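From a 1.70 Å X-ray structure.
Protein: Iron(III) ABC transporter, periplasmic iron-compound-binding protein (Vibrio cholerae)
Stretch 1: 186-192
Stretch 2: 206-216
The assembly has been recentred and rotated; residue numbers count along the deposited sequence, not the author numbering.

Stretch 1 186-192: GFSETVP
Stretch 2, residues 206-216: EYIREHNPKTL

The two stretches belong to one chain and meet mainly through side chains, with T190 also touching the backbone carbonyl of H211: no hydrogen bond crosses between them, and together they bury 296 Å². Stretch 2 opens as the last turns of a helix, 206-211, held by backbone hydrogen bonds from E210 N to E206 O (2.8 Å), H211 N to Y207 O (3.0 Å) and N212 N to I208 O (2.9 Å). N212 then leaves helical geometry with positive phi (50/69), and the chain passes through P213 (-68/149) and K214 (-76/-33) into the extended backbone of T215 (-131/137) and L216 (-124/116). Stretch 1 lies against this exit, in closest register where the CA atoms of T190 and P213 are 5.6 Å apart. The contacts run in opposite sequence order: F187 meets T215, T190 meets P213 and H211, and V191 meets H211 and Y207.

Stretch 1 begins at G186, itself the first residue beyond a helix; its phi/psi of 86/14 is a conformation that glycine adopts readily. F187 (-78/157) directs its CA-to-CB bond toward stretch 2. With chi1 -74° (m) and chi2 -78°, its buried ring brings F187 CE1 to 4.0 Å from T215 OG1, an oblique van der Waals approach to a compact side chain whose chi1 is also m.

S188 (-103/159, chi1 p) and E189 (-75/130, chi1 m, chi2 t) form a short strand whose side chains stay out of reach of stretch 2. The backbone then bends at T190 (-55/-56), whose CA-to-CB bond points toward stretch 2. With chi1 -58° (m), T190 OG1 lies 3.4 Å from P213 CB, and T190 CG2 3.8 Å from H211 O. Threonine suits this position because its methyl adds packing surface and its hydroxyl, bonded elsewhere in the structure, need not find a partner in the proline ring. P213, puckered C-gamma endo, offers a compact apolar surface.

The CA-to-CB bond of V191 (-124/123) also points toward stretch 2, with chi1 at 13°, between the usual wells. V191 CG1 sits over one face of the H211 imidazole, 4.0 Å from the ring centroid and 24° off the normal, a CH-pi contact; the closest pair is V191 CG1 to H211 CD2, 3.7 Å. H211 (chi1 -74°, m; chi2 98°) is steadied by its own helix, H211 ND1 donating to Y207 O at 3.0 Å. V191 CG1 also approaches the Y207 ring obliquely, 3.9 Å from Y207 CZ and 3.1 Å from Y207 OH, a tight contact without a hydrogen bond. Although the CA-to-CB bond of Y207 points sideways, chi1 170° (t) and chi2 107° carry its phenol nearer. A small branched valine thus meets two aromatic rings one helical turn apart. The CA-to-CB bond of P192 (-56/113) points away from stretch 2, and P192 makes no contact with it.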

# COMPACT_ATOMS: atom_id res chain seq x y z
N GLY A 186 7.74 6.51 13.12
CA GLY A 186 8.71 6.75 14.17
C GLY A 186 9.06 5.62 15.12
O GLY A 186 9.66 5.86 16.17
N PHE A 187 8.69 4.39 14.78
CA PHE A 187 9.13 3.25 15.57
C PHE A 187 10.57 2.93 15.23
O PHE A 187 11.06 3.27 14.15
CB PHE A 187 8.27 2.02 15.26
CG PHE A 187 6.89 2.06 15.84
CD1 PHE A 187 6.68 1.79 17.18
CD2 PHE A 187 5.80 2.33 15.04
CE1 PHE A 187 5.41 1.82 17.71
CE2 PHE A 187 4.51 2.36 15.56
CZ PHE A 187 4.32 2.10 16.90
N SER A 188 11.27 2.26 16.14
CA SER A 188 12.56 1.67 15.80
C SER A 188 12.35 0.17 15.60
O SER A 188 11.37 -0.39 16.09
CB SER A 188 13.60 1.95 16.89
OG SER A 188 13.22 1.36 18.12
N GLU A 189 13.25 -0.48 14.88
CA GLU A 189 13.14 -1.92 14.66
C GLU A 189 13.53 -2.69 15.91
O GLU A 189 14.59 -2.45 16.49
CB GLU A 189 14.03 -2.35 13.50
CG GLU A 189 13.77 -1.69 12.16
CD GLU A 189 14.75 -2.18 11.10
OE1 GLU A 189 15.75 -2.80 11.49
OE2 GLU A 189 14.53 -1.95 9.90
N THR A 190 12.69 -3.63 16.33
CA THR A 190 13.04 -4.52 17.43
C THR A 190 14.36 -5.18 17.08
O THR A 190 15.33 -5.10 17.83
CB THR A 190 11.99 -5.61 17.68
OG1 THR A 190 10.72 -5.02 17.96
CG2 THR A 190 12.39 -6.48 18.87
N VAL A 191 14.39 -5.85 15.93
CA VAL A 191 15.65 -6.36 15.41
C VAL A 191 15.92 -5.84 14.01
O VAL A 191 15.09 -5.99 13.11
CB VAL A 191 15.76 -7.91 15.47
CG1 VAL A 191 14.41 -8.55 15.74
CG2 VAL A 191 16.42 -8.47 14.19
N PRO A 192 17.07 -5.17 13.83
CA PRO A 192 17.49 -4.69 12.52
C PRO A 192 17.53 -5.83 11.53
O PRO A 192 18.36 -6.73 11.67
CB PRO A 192 18.90 -4.15 12.79
CG PRO A 192 18.86 -3.74 14.22
CD PRO A 192 17.99 -4.76 14.90
N GLU A 206 8.91 -18.69 17.93
CA GLU A 206 10.04 -18.70 18.83
C GLU A 206 10.86 -17.42 18.68
O GLU A 206 11.34 -16.85 19.66
CB GLU A 206 10.91 -19.94 18.58
CG GLU A 206 10.29 -21.26 19.08
CD GLU A 206 9.18 -21.82 18.19
OE1 GLU A 206 8.79 -21.16 17.20
OE2 GLU A 206 8.70 -22.94 18.48
N TYR A 207 11.01 -16.96 17.44
CA TYR A 207 11.72 -15.72 17.14
C TYR A 207 11.00 -14.50 17.74
O TYR A 207 11.64 -13.60 18.28
CB TYR A 207 11.87 -15.58 15.62
CG TYR A 207 12.36 -14.26 15.08
CD1 TYR A 207 13.66 -14.14 14.58
CD2 TYR A 207 11.53 -13.15 15.03
CE1 TYR A 207 14.12 -12.94 14.06
CE2 TYR A 207 11.98 -11.94 14.51
CZ TYR A 207 13.27 -11.84 14.03
OH TYR A 207 13.73 -10.65 13.50
N ILE A 208 9.67 -14.49 17.64
CA ILE A 208 8.88 -13.40 18.20
C ILE A 208 9.03 -13.36 19.72
O ILE A 208 9.28 -12.30 20.31
CB ILE A 208 7.38 -13.51 17.83
CG1 ILE A 208 7.19 -13.35 16.31
CG2 ILE A 208 6.56 -12.46 18.57
CD1 ILE A 208 5.79 -13.68 15.83
N ARG A 209 8.90 -14.52 20.35
CA ARG A 209 9.04 -14.63 21.80
C ARG A 209 10.46 -14.31 22.27
O ARG A 209 10.65 -13.56 23.23
CB ARG A 209 8.63 -16.03 22.27
CG ARG A 209 8.93 -16.33 23.74
CD ARG A 209 8.26 -15.33 24.67
NE ARG A 209 8.59 -15.60 26.07
CZ ARG A 209 9.43 -14.87 26.80
NH1 ARG A 209 10.01 -13.80 26.28
NH2 ARG A 209 9.67 -15.20 28.06
N GLU A 210 11.45 -14.86 21.58
CA GLU A 210 12.85 -14.67 21.96
C GLU A 210 13.25 -13.19 21.90
O GLU A 210 13.88 -12.66 22.82
CB GLU A 210 13.79 -15.56 21.12
CG GLU A 210 13.97 -15.13 19.64
CD GLU A 210 14.68 -16.18 18.77
OE1 GLU A 210 14.43 -17.40 18.96
OE2 GLU A 210 15.48 -15.79 17.89
N HIS A 211 12.87 -12.52 20.81
CA HIS A 211 13.23 -11.12 20.62
C HIS A 211 12.34 -10.16 21.40
O HIS A 211 12.73 -9.02 21.67
CB HIS A 211 13.26 -10.76 19.13
CG HIS A 211 14.45 -11.31 18.41
ND1 HIS A 211 14.41 -12.48 17.67
CD2 HIS A 211 15.73 -10.87 18.32
CE1 HIS A 211 15.60 -12.72 17.16
NE2 HIS A 211 16.42 -11.76 17.53
N ASN A 212 11.15 -10.62 21.77
CA ASN A 212 10.29 -9.87 22.69
C ASN A 212 10.08 -8.40 22.31
O ASN A 212 10.55 -7.50 23.00
CB ASN A 212 10.86 -9.97 24.11
CG ASN A 212 9.86 -9.58 25.18
OD1 ASN A 212 8.65 -9.68 24.98
ND2 ASN A 212 10.36 -9.14 26.33
N PRO A 213 9.36 -8.16 21.20
CA PRO A 213 9.11 -6.77 20.78
C PRO A 213 8.18 -6.06 21.76
O PRO A 213 7.32 -6.69 22.38
CB PRO A 213 8.40 -6.95 19.43
CG PRO A 213 7.73 -8.29 19.54
CD PRO A 213 8.67 -9.14 20.35
N LYS A 214 8.35 -4.74 21.90
CA LYS A 214 7.47 -3.95 22.74
C LYS A 214 6.13 -3.72 22.04
O LYS A 214 5.07 -3.63 22.68
CB LYS A 214 8.11 -2.60 23.07
CG LYS A 214 8.57 -2.46 24.52
CD LYS A 214 10.00 -2.96 24.72
CE LYS A 214 10.10 -4.48 24.65
NZ LYS A 214 11.52 -4.95 24.58
N THR A 215 6.18 -3.62 20.72
CA THR A 215 4.99 -3.47 19.91
C THR A 215 5.05 -4.48 18.78
O THR A 215 6.11 -4.67 18.15
CB THR A 215 4.89 -2.06 19.30
OG1 THR A 215 4.71 -1.11 20.35
CG2 THR A 215 3.73 -1.97 18.33
N LEU A 216 3.93 -5.13 18.52
CA LEU A 216 3.87 -6.16 17.49
C LEU A 216 2.78 -5.82 16.48
O LEU A 216 1.60 -5.75 16.83
CB LEU A 216 3.61 -7.52 18.15
CG LEU A 216 3.65 -8.81 17.34
CD1 LEU A 216 4.94 -8.95 16.54
CD2 LEU A 216 3.46 -10.00 18.27